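Local coordinates for protein putative isocitrate dehydrogenase, NAD-dependent (Methylococcus capsulatus, PDB 6LKY) that probably catalyses the NAD-dependent oxidative decarboxylation of isocitrate, as a magnesium- and NAD-binding member of the isocitrate and isopropylmalate dehydrogenase family, at residues Phe158-Ala161 / Arg162-Arg166; Arg190-Ala193 / Lys194-Pro197. The protein carries 1 engineered substitution. All blocks are in the same frame, centred on the assembly; numbering follows the deposited sequence.

Interaction 1 (Phe158-Ala161 / Arg162-Arg166); sequences FDYA and RRARR
Phe158 meets Arg162 one helical turn on: its carbonyl O takes the amide N of Arg162 at 3.0 Å, and CG of the arginine lies close by the same oxygen. The Phe158 ring itself turns from this turn of helix and stacks on Tyr196.

Asp159 O accepts the next bond, from Arg163 N at 2.9 Å. Its carboxylate leans back toward the N-terminal side, where OD1 probably hydrogen-bonds to Tyr196 OH, and a water donates to Asp159 OD1 from 3.1 Å. That water also makes a weak link to NH1 of Arg162, whose extended chain carries its guanidinium on to a salt bridge with Asp198.

Tyr160 carries most of the side-chain contact. Its O bonds to Ala164 N just before helix 147-163 stops in a Schellman motif: Arg165 adopts positive phi, and the chain reverses out of the last turn, with Arg165 N bonded to Arg162 O at 2.9 Å inside a wider bond from Arg166 N to Ala161 O. With CG anti to the backbone N (chi1 175°), the Tyr160 ring projects outward and leans toward the C-terminal end, and Ala164 CB sits over one face near the rim, 4.0 Å from Tyr160 CE1. The Arg163 chain bends at chi3 (70°) and folds back so that its guanidinium lies with one face over Tyr160 CA; its plane stands 87° from that of the tyrosine ring, and NH2 of Arg163 is 3.9 Å from Tyr160 CD2.

Ala161 O receives that wider bond from Arg166 N at 2.7 Å, while the buried methyl of Ala161 packs on Val222. Past the reversal, the extended Arg166 side chain touches Val113 of strand 111-117, and its guanidinium forms a salt bridge with Asp221 and a hydrogen bond with Asn111.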
ATOM      1  N   PHE A 158     -15.558  14.982   4.642  1.00 26.33           N
ATOM      2  CA  PHE A 158     -16.369  15.926   3.858  1.00 34.04           C
ATOM      3  C   PHE A 158     -16.326  17.342   4.439  1.00 34.13           C
ATOM      4  O   PHE A 158     -16.193  18.324   3.688  1.00 33.48           O
ATOM      5  CB  PHE A 158     -17.811  15.432   3.764  1.00 29.55           C
ATOM      6  CG  PHE A 158     -18.020  14.370   2.716  1.00 32.12           C
ATOM      7  CD1 PHE A 158     -18.091  14.703   1.379  1.00 31.79           C
ATOM      8  CD2 PHE A 158     -18.155  13.044   3.075  1.00 28.49           C
ATOM      9  CE1 PHE A 158     -18.299  13.730   0.417  1.00 28.42           C
ATOM     10  CE2 PHE A 158     -18.352  12.063   2.116  1.00 32.46           C
ATOM     11  CZ  PHE A 158     -18.428  12.409   0.788  1.00 30.67           C
ATOM     12  N   ASP A 159     -16.458  17.473   5.768  1.00 33.97           N
ATOM     13  CA  ASP A 159     -16.364  18.786   6.407  1.00 30.10           C
ATOM     14  C   ASP A 159     -15.011  19.423   6.138  1.00 34.79           C
ATOM     15  O   ASP A 159     -14.928  20.630   5.881  1.00 42.09           O
ATOM     16  CB  ASP A 159     -16.599  18.684   7.918  1.00 27.39           C
ATOM     17  CG  ASP A 159     -18.018  18.303   8.267  1.00 38.05           C
ATOM     18  OD1 ASP A 159     -18.883  18.359   7.372  1.00 44.99           O
ATOM     19  OD2 ASP A 159     -18.273  17.939   9.439  1.00 38.19           O
ATOM     20  N   TYR A 160     -13.939  18.623   6.175  1.00 36.22           N
ATOM     21  CA  TYR A 160     -12.608  19.147   5.897  1.00 28.51           C
ATOM     22  C   TYR A 160     -12.509  19.620   4.461  1.00 30.30           C
ATOM     23  O   TYR A 160     -11.930  20.676   4.192  1.00 37.33           O
ATOM     24  CB  TYR A 160     -11.544  18.082   6.178  1.00 33.24           C
ATOM     25  CG  TYR A 160     -10.130  18.507   5.806  1.00 31.79           C
ATOM     26  CD1 TYR A 160      -9.648  18.371   4.496  1.00 25.53           C
ATOM     27  CD2 TYR A 160      -9.280  19.051   6.762  1.00 29.26           C
ATOM     28  CE1 TYR A 160      -8.363  18.781   4.161  1.00 25.96           C
ATOM     29  CE2 TYR A 160      -7.996  19.452   6.439  1.00 27.32           C
ATOM     30  CZ  TYR A 160      -7.545  19.314   5.146  1.00 30.05           C
ATOM     31  OH  TYR A 160      -6.267  19.708   4.853  1.00 36.09           O
ATOM     32  N   ALA A 161     -13.049  18.838   3.524  1.00 29.09           N
ATOM     33  CA  ALA A 161     -13.066  19.249   2.123  1.00 33.85           C
ATOM     34  C   ALA A 161     -13.775  20.594   1.941  1.00 34.93           C
ATOM     35  O   ALA A 161     -13.284  21.463   1.214  1.00 31.69           O
ATOM     36  CB  ALA A 161     -13.720  18.159   1.271  1.00 28.39           C
ATOM     37  N   ARG A 162     -14.928  20.783   2.596  1.00 37.07           N
ATOM     38  CA  ARG A 162     -15.624  22.072   2.512  1.00 40.29           C
ATOM     39  C   ARG A 162     -14.776  23.195   3.096  1.00 42.51           C
ATOM     40  O   ARG A 162     -14.492  24.199   2.433  1.00 41.30           O
ATOM     41  CB  ARG A 162     -16.964  22.020   3.246  1.00 31.00           C
ATOM     42  CG  ARG A 162     -18.104  21.454   2.460  1.00 28.64           C
ATOM     43  CD  ARG A 162     -19.419  21.743   3.173  1.00 32.81           C
ATOM     44  NE  ARG A 162     -20.548  21.223   2.413  1.00 33.08           N
ATOM     45  CZ  ARG A 162     -21.702  20.850   2.956  1.00 32.37           C
ATOM     46  NH1 ARG A 162     -21.882  20.941   4.266  1.00 28.21           N
ATOM     47  NH2 ARG A 162     -22.671  20.375   2.187  1.00 38.88           N
ATOM     48  N   ARG A 163     -14.355  23.025   4.349  1.00 36.57           N
ATOM     49  CA  ARG A 163     -13.605  24.053   5.056  1.00 39.29           C
ATOM     50  C   ARG A 163     -12.321  24.419   4.320  1.00 47.10           C
ATOM     51  O   ARG A 163     -11.912  25.585   4.324  1.00 58.16           O
ATOM     52  CB  ARG A 163     -13.322  23.540   6.468  1.00 41.33           C
ATOM     53  CG  ARG A 163     -12.644  24.472   7.440  1.00 53.58           C
ATOM     54  CD  ARG A 163     -12.803  23.903   8.868  1.00 58.13           C
ATOM     55  NE  ARG A 163     -12.011  22.688   9.091  1.00 69.61           N
ATOM     56  CZ  ARG A 163     -12.517  21.465   9.267  1.00 57.97           C
ATOM     57  NH1 ARG A 163     -13.830  21.263   9.247  1.00 46.09           N
ATOM     58  NH2 ARG A 163     -11.705  20.435   9.461  1.00 53.27           N
ATOM     59  N   ALA A 164     -11.685  23.450   3.668  1.00 39.41           N
ATOM     60  CA  ALA A 164     -10.452  23.693   2.934  1.00 39.96           C
ATOM     61  C   ALA A 164     -10.705  24.053   1.479  1.00 37.66           C
ATOM     62  O   ALA A 164      -9.739  24.244   0.725  1.00 38.68           O
ATOM     63  CB  ALA A 164      -9.537  22.467   3.014  1.00 36.34           C
ATOM     64  N   ARG A 165     -11.976  24.140   1.074  1.00 42.25           N
ATOM     65  CA  ARG A 165     -12.371  24.446  -0.304  1.00 39.87           C
ATOM     66  C   ARG A 165     -11.765  23.451  -1.288  1.00 37.65           C
ATOM     67  O   ARG A 165     -11.273  23.818  -2.356  1.00 43.19           O
ATOM     68  CB  ARG A 165     -12.023  25.888  -0.687  1.00 48.59           C
ATOM     69  CG  ARG A 165     -13.112  26.903  -0.294  1.00 63.56           C
ATOM     70  CD  ARG A 165     -13.891  27.428  -1.514  1.00 82.82           C
ATOM     71  NE  ARG A 165     -14.923  28.406  -1.155  1.00 90.41           N
ATOM     72  CZ  ARG A 165     -16.224  28.275  -1.412  1.00 90.80           C
ATOM     73  NH1 ARG A 165     -16.680  27.209  -2.058  1.00 89.00           N
ATOM     74  NH2 ARG A 165     -17.075  29.227  -1.039  1.00 89.92           N
ATOM     75  N   ARG A 166     -11.783  22.181  -0.913  1.00 42.18           N
ATOM     76  CA  ARG A 166     -11.421  21.111  -1.825  1.00 38.08           C
ATOM     77  C   ARG A 166     -12.685  20.551  -2.461  1.00 34.50           C
ATOM     78  O   ARG A 166     -13.805  20.798  -2.015  1.00 41.50           O
ATOM     79  CB  ARG A 166     -10.626  20.024  -1.095  1.00 35.00           C
ATOM     80  CG  ARG A 166      -9.232  20.507  -0.760  1.00 37.00           C
ATOM     81  CD  ARG A 166      -8.355  19.450  -0.147  1.00 35.97           C
ATOM     82  NE  ARG A 166      -7.016  19.984   0.073  1.00 34.29           N
ATOM     83  CZ  ARG A 166      -5.975  19.760  -0.719  1.00 35.06           C
ATOM     84  NH1 ARG A 166      -6.093  18.975  -1.785  1.00 32.24           N
ATOM     85  NH2 ARG A 166      -4.805  20.306  -0.427  1.00 38.48           N
TER
HETATM   86  O   HOH W   1     -19.756  21.267   6.840  1.00 48.77           O

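Interaction 2 (Arg190-Ala193 / Lys194-Pro197); sequences REIA and KEYP
Ile192 and Tyr196 lie side by side and point the same way, the isoleucine CG2 meeting the ring at CE1, 4.0 Å off. Ile192 CG2 is the branch anti to the backbone N, while CG1 takes the place beside it (chi1 -76°) and extends to CD1. In Tyr196, chi1 of -67° sets the ring just past the end of helix 181-193, with one edge toward Ile192 O, which lies in the ring plane 3.4 Å from Tyr196 CD1.

The same carbonyl accepts Glu195 N at 2.9 Å, and Glu195 CB crowds it at 3.3 Å from Ile192 O. From there the extended Glu195 chain takes its carboxylate to a salt bridge with Arg155. Lys194 bends at chi3 (-58°), which brings CE near Glu191 O; CG meanwhile packs at 3.8 Å from Arg190 O. Lys194 N bonds to Glu191 O at a long 3.3 Å.

These i to i+3 bonds wind the chain more tightly than an alpha-helix, and the last of them, Tyr196 N to Ala193 O at 3.0 Å, closes a type I beta turn that carries the chain on to Pro197.

One side of the helix end and turn faces helix 147-163: Ile192 rests on Ile154 and Arg155, and Ala193 on Phe158. On strand 200-205, Phe201 receives both Arg190 and Ala193, and Asp203 forms a salt bridge with Arg190.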
ATOM      1  N   ARG A 190     -21.167   6.009   1.149  1.00 26.97           N
ATOM      2  CA  ARG A 190     -22.135   6.324   0.100  1.00 32.54           C
ATOM      3  C   ARG A 190     -23.362   7.022   0.668  1.00 35.52           C
ATOM      4  O   ARG A 190     -23.896   7.952   0.050  1.00 33.53           O
ATOM      5  CB  ARG A 190     -22.539   5.058  -0.653  1.00 26.19           C
ATOM      6  CG  ARG A 190     -21.422   4.567  -1.539  1.00 33.84           C
ATOM      7  CD  ARG A 190     -21.735   3.266  -2.218  1.00 31.47           C
ATOM      8  NE  ARG A 190     -20.740   3.023  -3.254  1.00 31.71           N
ATOM      9  CZ  ARG A 190     -20.585   1.866  -3.883  1.00 38.67           C
ATOM     10  NH1 ARG A 190     -21.349   0.828  -3.570  1.00 31.48           N
ATOM     11  NH2 ARG A 190     -19.657   1.746  -4.820  1.00 38.27           N
ATOM     12  N   GLU A 191     -23.820   6.600   1.847  1.00 31.45           N
ATOM     13  CA  GLU A 191     -24.975   7.270   2.437  1.00 36.26           C
ATOM     14  C   GLU A 191     -24.630   8.703   2.826  1.00 34.90           C
ATOM     15  O   GLU A 191     -25.367   9.641   2.501  1.00 40.42           O
ATOM     16  CB  GLU A 191     -25.499   6.475   3.635  1.00 32.38           C
ATOM     17  CG  GLU A 191     -26.330   5.272   3.211  1.00 40.90           C
ATOM     18  CD  GLU A 191     -26.517   4.229   4.313  1.00 68.16           C
ATOM     19  OE1 GLU A 191     -27.032   3.134   3.992  1.00 75.04           O
ATOM     20  OE2 GLU A 191     -26.149   4.491   5.484  1.00 64.32           O
ATOM     21  N   ILE A 192     -23.477   8.902   3.467  1.00 36.92           N
ATOM     22  CA  ILE A 192     -23.115  10.234   3.943  1.00 29.60           C
ATOM     23  C   ILE A 192     -22.817  11.182   2.785  1.00 34.78           C
ATOM     24  O   ILE A 192     -23.047  12.395   2.894  1.00 35.36           O
ATOM     25  CB  ILE A 192     -21.927  10.119   4.919  1.00 34.74           C
ATOM     26  CG1 ILE A 192     -22.414   9.590   6.278  1.00 30.46           C
ATOM     27  CG2 ILE A 192     -21.163  11.456   5.051  1.00 26.19           C
ATOM     28  CD1 ILE A 192     -21.305   9.288   7.263  1.00 36.16           C
ATOM     29  N   ALA A 193     -22.334  10.655   1.652  1.00 32.03           N
ATOM     30  CA  ALA A 193     -22.006  11.511   0.515  1.00 31.73           C
ATOM     31  C   ALA A 193     -23.217  12.299   0.031  1.00 42.01           C
ATOM     32  O   ALA A 193     -23.066  13.409  -0.499  1.00 38.24           O
ATOM     33  CB  ALA A 193     -21.437  10.669  -0.630  1.00 27.53           C
ATOM     34  N   LYS A 194     -24.420  11.744   0.196  1.00 37.96           N
ATOM     35  CA  LYS A 194     -25.631  12.418  -0.256  1.00 40.05           C
ATOM     36  C   LYS A 194     -25.965  13.634   0.598  1.00 46.33           C
ATOM     37  O   LYS A 194     -26.725  14.499   0.153  1.00 47.43           O
ATOM     38  CB  LYS A 194     -26.781  11.413  -0.302  1.00 42.05           C
ATOM     39  CG  LYS A 194     -26.527  10.323  -1.362  1.00 40.42           C
ATOM     40  CD  LYS A 194     -27.711   9.391  -1.600  1.00 42.42           C
ATOM     41  CE  LYS A 194     -28.146   8.689  -0.331  1.00 45.74           C
ATOM     42  NZ  LYS A 194     -28.737   7.359  -0.642  1.00 50.33           N
ATOM     43  N   GLU A 195     -25.403  13.727   1.802  1.00 41.75           N
ATOM     44  CA  GLU A 195     -25.519  14.928   2.613  1.00 40.25           C
ATOM     45  C   GLU A 195     -24.604  16.050   2.137  1.00 37.14           C
ATOM     46  O   GLU A 195     -24.639  17.139   2.720  1.00 41.92           O
ATOM     47  CB  GLU A 195     -25.202  14.614   4.075  1.00 38.36           C
ATOM     48  CG  GLU A 195     -26.115  13.587   4.708  1.00 42.94           C
ATOM     49  CD  GLU A 195     -25.587  13.080   6.042  1.00 55.49           C
ATOM     50  OE1 GLU A 195     -24.701  13.740   6.644  1.00 55.86           O
ATOM     51  OE2 GLU A 195     -26.045  12.001   6.477  1.00 56.03           O
ATOM     52  N   TYR A 196     -23.749  15.802   1.148  1.00 36.63           N
ATOM     53  CA  TYR A 196     -22.747  16.774   0.700  1.00 37.49           C
ATOM     54  C   TYR A 196     -22.755  16.891  -0.825  1.00 39.30           C
ATOM     55  O   TYR A 196     -21.747  16.624  -1.485  1.00 41.69           O
ATOM     56  CB  TYR A 196     -21.357  16.386   1.204  1.00 33.97           C
ATOM     57  CG  TYR A 196     -21.174  16.476   2.707  1.00 31.24           C
ATOM     58  CD1 TYR A 196     -21.536  15.425   3.525  1.00 29.62           C
ATOM     59  CD2 TYR A 196     -20.624  17.616   3.300  1.00 30.75           C
ATOM     60  CE1 TYR A 196     -21.360  15.491   4.894  1.00 31.82           C
ATOM     61  CE2 TYR A 196     -20.447  17.702   4.672  1.00 25.32           C
ATOM     62  CZ  TYR A 196     -20.818  16.628   5.465  1.00 38.04           C
ATOM     63  OH  TYR A 196     -20.654  16.673   6.830  1.00 40.75           O
ATOM     64  N   PRO A 197     -23.878  17.307  -1.421  1.00 44.59           N
ATOM     65  CA  PRO A 197     -23.944  17.354  -2.893  1.00 41.65           C
ATOM     66  C   PRO A 197     -22.976  18.343  -3.520  1.00 39.21           C
ATOM     67  O   PRO A 197     -22.711  18.246  -4.724  1.00 47.82           O
ATOM     68  CB  PRO A 197     -25.403  17.744  -3.164  1.00 40.20           C
ATOM     69  CG  PRO A 197     -25.791  18.529  -1.967  1.00 45.66           C
ATOM     70  CD  PRO A 197     -25.086  17.885  -0.801  1.00 42.13           C
TER

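In the fold
Following the chain, interaction 1 ends helix 147-163 and turns it toward strand 168-173; after that strand, helix 181-193 runs into interaction 2, which leads to strand 200-205. The two contacts follow in series, neither nested nor crossed, and each closes a short local turn at a helix C terminus. Their centres are 14 Å apart, yet they touch directly: the Arg162 guanidinium carbon CZ meets Tyr196 CD2 at 3.4 Å. Interaction 1 packs on strands 111-117 and 222-225 and interaction 2 on strand 200-205, outermost in the large mixed sheet of this chain, while the two helix ends meet each other through Arg162 and Tyr196.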